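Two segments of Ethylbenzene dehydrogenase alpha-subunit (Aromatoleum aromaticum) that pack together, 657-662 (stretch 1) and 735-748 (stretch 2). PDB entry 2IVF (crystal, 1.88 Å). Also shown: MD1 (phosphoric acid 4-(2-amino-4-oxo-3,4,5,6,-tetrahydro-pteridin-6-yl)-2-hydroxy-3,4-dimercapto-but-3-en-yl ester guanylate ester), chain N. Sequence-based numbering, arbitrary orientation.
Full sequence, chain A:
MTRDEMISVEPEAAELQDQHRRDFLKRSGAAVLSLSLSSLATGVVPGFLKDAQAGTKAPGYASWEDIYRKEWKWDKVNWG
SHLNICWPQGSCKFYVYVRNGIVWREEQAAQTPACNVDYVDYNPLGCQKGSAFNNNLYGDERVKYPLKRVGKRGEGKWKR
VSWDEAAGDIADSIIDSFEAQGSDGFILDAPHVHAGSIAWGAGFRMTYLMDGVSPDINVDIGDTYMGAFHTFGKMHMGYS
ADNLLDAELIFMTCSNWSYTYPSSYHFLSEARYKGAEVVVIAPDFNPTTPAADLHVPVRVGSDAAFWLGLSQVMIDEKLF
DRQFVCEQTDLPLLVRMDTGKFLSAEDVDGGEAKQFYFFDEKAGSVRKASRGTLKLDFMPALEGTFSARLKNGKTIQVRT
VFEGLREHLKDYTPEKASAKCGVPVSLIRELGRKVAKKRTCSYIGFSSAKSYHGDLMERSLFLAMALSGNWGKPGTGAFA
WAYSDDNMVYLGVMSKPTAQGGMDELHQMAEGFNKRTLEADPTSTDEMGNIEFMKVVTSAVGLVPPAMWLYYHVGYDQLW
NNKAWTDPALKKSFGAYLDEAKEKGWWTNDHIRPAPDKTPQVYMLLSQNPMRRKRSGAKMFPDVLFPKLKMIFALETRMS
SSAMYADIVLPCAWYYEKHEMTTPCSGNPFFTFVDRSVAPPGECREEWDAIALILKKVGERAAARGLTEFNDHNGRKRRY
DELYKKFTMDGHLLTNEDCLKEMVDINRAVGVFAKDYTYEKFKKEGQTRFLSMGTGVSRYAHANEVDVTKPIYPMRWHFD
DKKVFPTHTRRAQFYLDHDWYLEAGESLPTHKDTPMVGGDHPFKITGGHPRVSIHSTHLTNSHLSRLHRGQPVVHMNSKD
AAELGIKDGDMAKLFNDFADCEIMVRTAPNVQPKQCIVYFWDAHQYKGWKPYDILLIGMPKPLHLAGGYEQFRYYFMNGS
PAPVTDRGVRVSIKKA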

ATOM      1  N   GLU A 657      14.008  13.413   7.380  1.00 22.93           N
ATOM      2  CA  GLU A 657      15.368  13.973   7.191  1.00 23.04           C
ATOM      3  C   GLU A 657      15.337  15.460   6.871  1.00 22.63           C
ATOM      4  O   GLU A 657      16.374  16.076   6.567  1.00 24.08           O
ATOM      5  CB  GLU A 657      16.081  13.268   6.058  1.00 23.06           C
ATOM      6  CG  GLU A 657      16.355  11.786   6.298  1.00 23.18           C
ATOM      7  CD  GLU A 657      17.053  11.117   5.131  1.00 24.22           C
ATOM      8  OE1 GLU A 657      16.954  11.643   4.011  1.00 22.09           O
ATOM      9  OE2 GLU A 657      17.696  10.056   5.335  1.00 20.65           O
ATOM     10  N   LYS A 658      14.129  16.025   6.930  1.00 23.13           N
ATOM     11  CA  LYS A 658      13.876  17.434   6.663  1.00 22.07           C
ATOM     12  C   LYS A 658      12.563  17.835   7.298  1.00 22.28           C
ATOM     13  O   LYS A 658      11.604  17.058   7.368  1.00 22.04           O
ATOM     14  CB  LYS A 658      13.821  17.696   5.170  1.00 22.07           C
ATOM     15  CG  LYS A 658      12.682  17.002   4.458  1.00 22.63           C
ATOM     16  CD  LYS A 658      12.936  16.998   2.912  1.00 20.42           C
ATOM     17  CE  LYS A 658      11.828  16.179   2.289  1.00 20.40           C
ATOM     18  NZ  LYS A 658      12.064  15.895   0.841  1.00 20.24           N
ATOM     19  N   HIS A 659      12.505  19.061   7.802  1.00 22.13           N
ATOM     20  CA  HIS A 659      11.247  19.526   8.431  1.00 22.57           C
ATOM     21  C   HIS A 659      10.185  19.655   7.344  1.00 23.20           C
ATOM     22  O   HIS A 659      10.472  20.121   6.217  1.00 23.34           O
ATOM     23  CB  HIS A 659      11.421  20.862   9.081  1.00 22.71           C
ATOM     24  CG  HIS A 659      12.505  20.904  10.100  1.00 24.26           C
ATOM     25  ND1 HIS A 659      13.822  21.141   9.770  1.00 23.87           N
ATOM     26  CD2 HIS A 659      12.468  20.762  11.445  1.00 24.10           C
ATOM     27  CE1 HIS A 659      14.555  21.124  10.868  1.00 25.47           C
ATOM     28  NE2 HIS A 659      13.758  20.916  11.902  1.00 24.55           N
ATOM     29  N   GLU A 660       8.973  19.209   7.672  1.00 21.86           N
ATOM     30  CA  GLU A 660       7.843  19.307   6.753  1.00 23.34           C
ATOM     31  C   GLU A 660       6.535  19.241   7.495  1.00 23.76           C
ATOM     32  O   GLU A 660       6.485  19.082   8.712  1.00 21.81           O
ATOM     33  CB  GLU A 660       7.914  18.157   5.721  1.00 22.92           C
ATOM     34  CG  GLU A 660       8.481  18.535   4.367  1.00 25.15           C
ATOM     35  CD  GLU A 660       7.542  19.436   3.580  1.00 27.60           C
ATOM     36  OE1 GLU A 660       6.422  19.691   4.073  1.00 25.57           O
ATOM     37  OE2 GLU A 660       7.919  19.887   2.483  1.00 28.22           O
ATOM     38  N   MET A 661       5.454  19.390   6.735  1.00 24.32           N
ATOM     39  CA  MET A 661       4.134  19.217   7.275  1.00 26.36           C
ATOM     40  C   MET A 661       3.360  18.441   6.241  1.00 24.81           C
ATOM     41  O   MET A 661       3.547  18.691   5.050  1.00 23.61           O
ATOM     42  CB  MET A 661       3.501  20.568   7.405  1.00 25.60           C
ATOM     43  CG  MET A 661       2.233  20.609   8.119  1.00 28.38           C
ATOM     44  SD  MET A 661       1.919  22.364   8.483  1.00 35.98           S
ATOM     45  CE  MET A 661       1.806  22.994   6.845  1.00 18.42           C
ATOM     46  N   THR A 662       2.499  17.526   6.675  1.00 24.54           N
ATOM     47  CA  THR A 662       1.686  16.780   5.726  1.00 25.36           C
ATOM     48  C   THR A 662       0.642  17.699   5.058  1.00 25.68           C
ATOM     49  O   THR A 662       0.506  18.856   5.411  1.00 27.56           O
ATOM     50  CB  THR A 662       1.014  15.636   6.414  1.00 25.76           C
ATOM     51  OG1 THR A 662       0.244  16.148   7.499  1.00 27.59           O
ATOM     52  CG2 THR A 662       2.059  14.670   6.954  1.00 26.66           C
ATOM     53  N   THR A 735      15.867  27.271   4.278  1.00 21.63           N
ATOM     54  CA  THR A 735      15.748  25.871   4.697  1.00 21.74           C
ATOM     55  C   THR A 735      14.296  25.500   4.850  1.00 21.71           C
ATOM     56  O   THR A 735      13.442  26.350   4.990  1.00 20.15           O
ATOM     57  CB  THR A 735      16.410  25.670   6.022  1.00 22.29           C
ATOM     58  OG1 THR A 735      15.628  26.340   7.017  1.00 23.60           O
ATOM     59  CG2 THR A 735      17.848  26.250   5.998  1.00 22.96           C
ATOM     60  N   ASN A 736      14.023  24.213   4.796  1.00 22.02           N
ATOM     61  CA  ASN A 736      12.708  23.713   5.136  1.00 22.81           C
ATOM     62  C   ASN A 736      12.179  24.245   6.447  1.00 23.15           C
ATOM     63  O   ASN A 736      11.015  24.579   6.518  1.00 22.93           O
ATOM     64  CB  ASN A 736      12.659  22.184   5.164  1.00 22.53           C
ATOM     65  CG  ASN A 736      12.494  21.575   3.749  1.00 21.37           C
ATOM     66  OD1 ASN A 736      12.953  22.159   2.764  1.00 24.36           O
ATOM     67  ND2 ASN A 736      11.778  20.454   3.658  1.00 20.01           N
ATOM     68  N   GLU A 737      13.007  24.322   7.470  1.00 23.38           N
ATOM     69  CA  GLU A 737      12.502  24.802   8.767  1.00 23.76           C
ATOM     70  C   GLU A 737      11.994  26.245   8.600  1.00 23.48           C
ATOM     71  O   GLU A 737      10.941  26.604   9.144  1.00 22.94           O
ATOM     72  CB  GLU A 737      13.523  24.703   9.915  1.00 24.44           C
ATOM     73  CG  GLU A 737      12.807  25.012  11.255  1.00 25.63           C
ATOM     74  CD  GLU A 737      13.533  24.575  12.522  1.00 28.89           C
ATOM     75  OE1 GLU A 737      14.736  24.860  12.633  1.00 31.28           O
ATOM     76  OE2 GLU A 737      12.834  23.967  13.400  1.00 37.39           O
ATOM     77  N   ASP A 738      12.729  27.058   7.840  1.00 22.78           N
ATOM     78  CA  ASP A 738      12.327  28.431   7.558  1.00 22.44           C
ATOM     79  C   ASP A 738      10.946  28.444   6.917  1.00 22.42           C
ATOM     80  O   ASP A 738      10.062  29.183   7.354  1.00 22.43           O
ATOM     81  CB  ASP A 738      13.283  29.082   6.585  1.00 22.70           C
ATOM     82  CG  ASP A 738      14.643  29.365   7.172  1.00 23.76           C
ATOM     83  OD1 ASP A 738      14.789  29.466   8.414  1.00 26.60           O
ATOM     84  OD2 ASP A 738      15.565  29.516   6.343  1.00 23.94           O
ATOM     85  N   CYS A 739      10.793  27.612   5.882  1.00 20.60           N
ATOM     86  CA  CYS A 739       9.568  27.521   5.098  1.00 20.67           C
ATOM     87  C   CYS A 739       8.386  26.940   5.905  1.00 20.94           C
ATOM     88  O   CYS A 739       7.260  27.381   5.720  1.00 19.93           O
ATOM     89  CB  CYS A 739       9.800  26.673   3.866  1.00 19.55           C
ATOM     90  SG  CYS A 739      10.882  27.507   2.688  1.00 21.12           S
ATOM     91  N   LEU A 740       8.675  25.995   6.800  1.00 20.75           N
ATOM     92  CA  LEU A 740       7.683  25.401   7.666  1.00 21.41           C
ATOM     93  C   LEU A 740       7.117  26.437   8.597  1.00 20.88           C
ATOM     94  O   LEU A 740       5.918  26.496   8.784  1.00 22.28           O
ATOM     95  CB  LEU A 740       8.253  24.225   8.427  1.00 21.27           C
ATOM     96  CG  LEU A 740       7.243  23.426   9.262  1.00 22.68           C
ATOM     97  CD1 LEU A 740       6.034  22.987   8.430  1.00 24.42           C
ATOM     98  CD2 LEU A 740       7.878  22.210   9.921  1.00 21.77           C
ATOM     99  N   LYS A 741       7.969  27.221   9.225  1.00 20.94           N
ATOM    100  CA  LYS A 741       7.531  28.297  10.067  1.00 21.14           C
ATOM    101  C   LYS A 741       6.654  29.283   9.285  1.00 21.81           C
ATOM    102  O   LYS A 741       5.679  29.778   9.798  1.00 21.92           O
ATOM    103  CB  LYS A 741       8.725  29.035  10.615  1.00 22.11           C
ATOM    104  CG  LYS A 741       9.561  28.185  11.570  1.00 20.89           C
ATOM    105  CD  LYS A 741      10.807  28.956  12.011  1.00 23.72           C
ATOM    106  CE  LYS A 741      11.367  28.310  13.261  1.00 26.63           C
ATOM    107  NZ  LYS A 741      12.562  29.016  13.620  1.00 27.52           N
ATOM    108  N   GLU A 742       7.030  29.577   8.038  1.00 21.05           N
ATOM    109  CA  GLU A 742       6.201  30.443   7.204  1.00 21.38           C
ATOM    110  C   GLU A 742       4.848  29.784   6.863  1.00 21.55           C
ATOM    111  O   GLU A 742       3.807  30.464   6.862  1.00 22.63           O
ATOM    112  CB  GLU A 742       6.933  30.808   5.917  1.00 21.14           C
ATOM    113  CG  GLU A 742       6.158  31.726   5.014  1.00 21.68           C
ATOM    114  CD  GLU A 742       5.827  33.046   5.622  1.00 21.93           C
ATOM    115  OE1 GLU A 742       6.502  33.477   6.580  1.00 23.70           O
ATOM    116  OE2 GLU A 742       4.861  33.673   5.135  1.00 23.51           O
ATOM    117  N   MET A 743       4.866  28.495   6.581  1.00 21.20           N
ATOM    118  CA  MET A 743       3.613  27.778   6.320  1.00 22.11           C
ATOM    119  C   MET A 743       2.730  27.777   7.544  1.00 21.79           C
ATOM    120  O   MET A 743       1.530  27.840   7.416  1.00 20.76           O
ATOM    121  CB  MET A 743       3.860  26.362   5.905  1.00 23.26           C
ATOM    122  CG  MET A 743       4.413  26.230   4.526  1.00 22.89           C
ATOM    123  SD  MET A 743       4.493  24.521   4.098  1.00 25.29           S
ATOM    124  CE  MET A 743       4.779  24.740   2.340  1.00 26.95           C
ATOM    125  N   VAL A 744       3.327  27.709   8.740  1.00 21.45           N
ATOM    126  CA  VAL A 744       2.512  27.756   9.957  1.00 21.77           C
ATOM    127  C   VAL A 744       1.858  29.136  10.050  1.00 21.64           C
ATOM    128  O   VAL A 744       0.683  29.243  10.353  1.00 22.65           O
ATOM    129  CB  VAL A 744       3.315  27.422  11.213  1.00 21.47           C
ATOM    130  CG1 VAL A 744       2.517  27.799  12.473  1.00 21.99           C
ATOM    131  CG2 VAL A 744       3.691  25.924  11.207  1.00 20.86           C
ATOM    132  N   ASP A 745       2.610  30.186   9.760  1.00 21.41           N
ATOM    133  CA  ASP A 745       2.075  31.565   9.772  1.00 22.05           C
ATOM    134  C   ASP A 745       0.965  31.750   8.744  1.00 21.52           C
ATOM    135  O   ASP A 745      -0.010  32.440   8.989  1.00 20.91           O
ATOM    136  CB  ASP A 745       3.168  32.574   9.473  1.00 21.98           C
ATOM    137  CG  ASP A 745       3.947  32.992  10.717  1.00 25.82           C
ATOM    138  OD1 ASP A 745       3.651  32.476  11.832  1.00 28.02           O
ATOM    139  OD2 ASP A 745       4.819  33.864  10.555  1.00 25.64           O
ATOM    140  N   ILE A 746       1.157  31.162   7.582  1.00 22.74           N
ATOM    141  CA  ILE A 746       0.150  31.184   6.525  1.00 22.71           C
ATOM    142  C   ILE A 746      -1.120  30.491   7.041  1.00 22.44           C
ATOM    143  O   ILE A 746      -2.179  31.069   6.966  1.00 22.44           O
ATOM    144  CB  ILE A 746       0.638  30.491   5.234  1.00 22.99           C
ATOM    145  CG1 ILE A 746       1.748  31.305   4.550  1.00 23.15           C
ATOM    146  CG2 ILE A 746      -0.580  30.190   4.301  1.00 22.34           C
ATOM    147  CD1 ILE A 746       2.524  30.501   3.491  1.00 21.86           C
ATOM    148  N   ASN A 747      -0.996  29.289   7.629  1.00 22.53           N
ATOM    149  CA  ASN A 747      -2.155  28.588   8.171  1.00 22.71           C
ATOM    150  C   ASN A 747      -2.867  29.383   9.258  1.00 22.82           C
ATOM    151  O   ASN A 747      -4.110  29.345   9.377  1.00 23.68           O
ATOM    152  CB  ASN A 747      -1.760  27.180   8.708  1.00 22.07           C
ATOM    153  CG  ASN A 747      -1.618  26.129   7.605  1.00 22.43           C
ATOM    154  OD1 ASN A 747      -1.213  25.000   7.871  1.00 24.70           O
ATOM    155  ND2 ASN A 747      -1.926  26.486   6.383  1.00 19.95           N
ATOM    156  N   ARG A 748      -2.104  30.106  10.066  1.00 22.69           N
ATOM    157  CA  ARG A 748      -2.707  30.943  11.116  1.00 22.40           C
ATOM    158  C   ARG A 748      -3.461  32.145  10.548  1.00 22.57           C
ATOM    159  O   ARG A 748      -4.504  32.548  11.047  1.00 22.86           O
ATOM    160  CB  ARG A 748      -1.636  31.452  12.082  1.00 21.88           C
ATOM    161  CG  ARG A 748      -0.989  30.372  12.959  1.00 21.05           C
ATOM    162  CD  ARG A 748       0.341  30.849  13.489  1.00 21.12           C
ATOM    163  NE  ARG A 748       0.174  31.745  14.609  1.00 22.42           N
ATOM    164  CZ  ARG A 748       1.117  32.550  15.089  1.00 22.47           C
ATOM    165  NH1 ARG A 748       2.305  32.624  14.524  1.00 22.32           N
ATOM    166  NH2 ARG A 748       0.847  33.310  16.119  1.00 21.78           N
TER
HETATM  167  PB  MD1 N1987       4.172  10.378  -9.859  1.00 16.59           P
HETATM  168  O3B MD1 N1987       4.698   9.212  -8.928  1.00 15.03           O
HETATM  169  O1B MD1 N1987       3.954  11.563  -8.990  1.00 15.52           O
HETATM  170  O2B MD1 N1987       4.896  10.455 -11.147  1.00 15.68           O
HETATM  171  O3A MD1 N1987       2.736   9.827 -10.249  1.00 16.15           O
HETATM  172  C10 MD1 N1987       1.551  10.109  -9.473  1.00 17.02           C
HETATM  173  C11 MD1 N1987       0.479   9.241 -10.113  1.00 17.07           C
HETATM  174  O11 MD1 N1987       0.757   7.900  -9.583  1.00 18.30           O
HETATM  175  C12 MD1 N1987      -0.886   9.665  -9.643  1.00 17.74           C
HETATM  176  S12 MD1 N1987      -1.101  10.655  -8.265  1.00 18.07           S
HETATM  177  C13 MD1 N1987      -2.023   9.213 -10.264  1.00 16.61           C
HETATM  178  S13 MD1 N1987      -3.570   9.626  -9.729  1.00 15.35           S
HETATM  179  C14 MD1 N1987      -1.987   8.352 -11.468  1.00 17.48           C
HETATM  180  N15 MD1 N1987      -2.583   7.061 -11.402  1.00 15.70           N
HETATM  181  C16 MD1 N1987      -2.470   6.169 -12.437  1.00 15.37           C
HETATM  182  C15 MD1 N1987      -3.183   4.988 -12.338  1.00 17.69           C
HETATM  183  O14 MD1 N1987      -3.916   4.742 -11.344  1.00 14.42           O
HETATM  184  N17 MD1 N1987      -2.969   4.109 -13.350  1.00 16.59           N
HETATM  185  C17 MD1 N1987      -2.153   4.418 -14.438  1.00 16.80           C
HETATM  186  N16 MD1 N1987      -2.041   3.492 -15.380  1.00 15.57           N
HETATM  187  N18 MD1 N1987      -1.515   5.597 -14.522  1.00 14.92           N
HETATM  188  C20 MD1 N1987      -1.672   6.464 -13.545  1.00 16.65           C
HETATM  189  N8  MD1 N1987      -1.071   7.678 -13.648  1.00 14.77           N
HETATM  190  C7  MD1 N1987      -1.088   8.694 -12.631  1.00 16.37           C
HETATM  191  PA  MD1 N1987       6.112   8.453  -8.808  1.00 15.83           P
HETATM  192  O1A MD1 N1987       6.140   7.913  -7.415  1.00 15.08           O
HETATM  193  O2A MD1 N1987       6.196   7.474  -9.915  1.00 17.48           O
HETATM  194  O5' MD1 N1987       7.232   9.549  -9.001  1.00 17.74           O
HETATM  195  C5' MD1 N1987       7.398  10.476  -7.934  1.00 16.74           C
HETATM  196  C4' MD1 N1987       8.822  10.553  -7.564  1.00 14.91           C
HETATM  197  O4' MD1 N1987       8.821  11.367  -6.398  1.00 17.51           O
HETATM  198  C1' MD1 N1987       9.951  10.916  -5.650  1.00 16.62           C
HETATM  199  N9  MD1 N1987       9.937  11.308  -4.234  1.00 17.49           N
HETATM  200  C4  MD1 N1987      10.702  12.271  -3.741  1.00 17.93           C
HETATM  201  N3  MD1 N1987      11.587  13.078  -4.373  1.00 16.65           N
HETATM  202  C2  MD1 N1987      12.253  14.006  -3.686  1.00 16.66           C
HETATM  203  N2  MD1 N1987      13.133  14.833  -4.313  1.00 16.03           N
HETATM  204  N1  MD1 N1987      12.076  14.056  -2.317  1.00 18.55           N
HETATM  205  C6  MD1 N1987      11.198  13.266  -1.615  1.00 15.70           C
HETATM  206  O6  MD1 N1987      11.064  13.441  -0.404  1.00 16.51           O
HETATM  207  C5  MD1 N1987      10.463  12.330  -2.358  1.00 17.73           C
HETATM  208  N7  MD1 N1987       9.566  11.395  -2.063  1.00 15.71           N
HETATM  209  C8  MD1 N1987       9.248  10.791  -3.212  1.00 16.68           C
HETATM  210  C2' MD1 N1987       9.901   9.395  -5.756  1.00 17.27           C
HETATM  211  O2' MD1 N1987      11.184   8.756  -5.551  1.00 18.21           O
HETATM  212  C3' MD1 N1987       9.307   9.157  -7.152  1.00 16.04           C
HETATM  213  O3' MD1 N1987      10.305   8.686  -8.096  1.00 15.84           O
HETATM  214  O   HOH W   1      15.257  22.435   7.670  1.00 17.65           O
HETATM  215  O   HOH W   2      10.436  19.333   1.365  1.00 17.05           O

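What holds His-659 against the helix? This residue has the largest area covered by the other stretch, and its CA-to-CB bond points toward the helix. One face of its ring is covered by Glu-737 CB, which sits 3.8 Å from the centroid of the His-659 ring, 22° off the ring normal, so a methylene group rests on the ring face in a CH-pi contact. Water 1 reinforces the pairing, lying 2.9 Å from His-659 ND1 and accepting a hydrogen bond from Glu-737 N, also at 2.9 Å. That amide is in the first turn of the helix, where backbone N-H groups lack the carbonyl partner found further along, and the water meets its need.

How does the Asn-736 side chain reach the strand backbone at the start of the helix? Its ND2 donates to His-659 O at 2.9 Å with an N-H...acceptor angle of 150°, the one direct hydrogen bond between the stretches. The same ND2 donates to water 2 at 2.9 Å, and that water donates in turn to Glu-660 OE2 at 2.8 Å. One amide group thus reaches the strand twice, directly at a main-chain carbonyl and through water at a carboxylate. Close by, the CG of Lys-658 comes within 3.7 Å of Asn-736 ND2, but the lysine's end leads away, and its NZ donates to O6 of MD1 at 2.9 Å.

Where does the contact become apolar? Met-661, like His-659, directs its CA-to-CB bond toward the helix, while that of Glu-660 between them points away, the alternation expected of an extended strand. Met-661 CB packs 3.6 Å from Leu-740 CD1, and Leu-740 CD2 lies 3.9 Å from His-659 CB and 3.6 Å from Glu-660 O, so the leucine's two methyls between them touch all three residues. Further along, Met-661 CE approaches Met-743 CB at 4.1 Å and Asn-747 OD1 at 3.8 Å. The latter oxygen is buried by the contact and has no hydrogen-bonding partner in the model.

How do strand and helix run relative to each other? Their N-to-C directions differ by 30°, and the axes approach to 7.2 Å, so the two run in roughly the same direction, and the contacts move from Asn-736 and Glu-737 at His-659 to Leu-740, Met-743 and Asn-747 at Met-661. Asn-736, Leu-740, Met-743 and Asn-747, spaced three or four residues apart, all point their CA-to-CB bonds toward the strand and form one side of the helix. Just before it, Thr-735 caps the N-terminus: its OG1 accepts from Asp-738 N at 3.1 Å, while Thr-735 N donates to Asp-738 OD2, also at 3.1 Å.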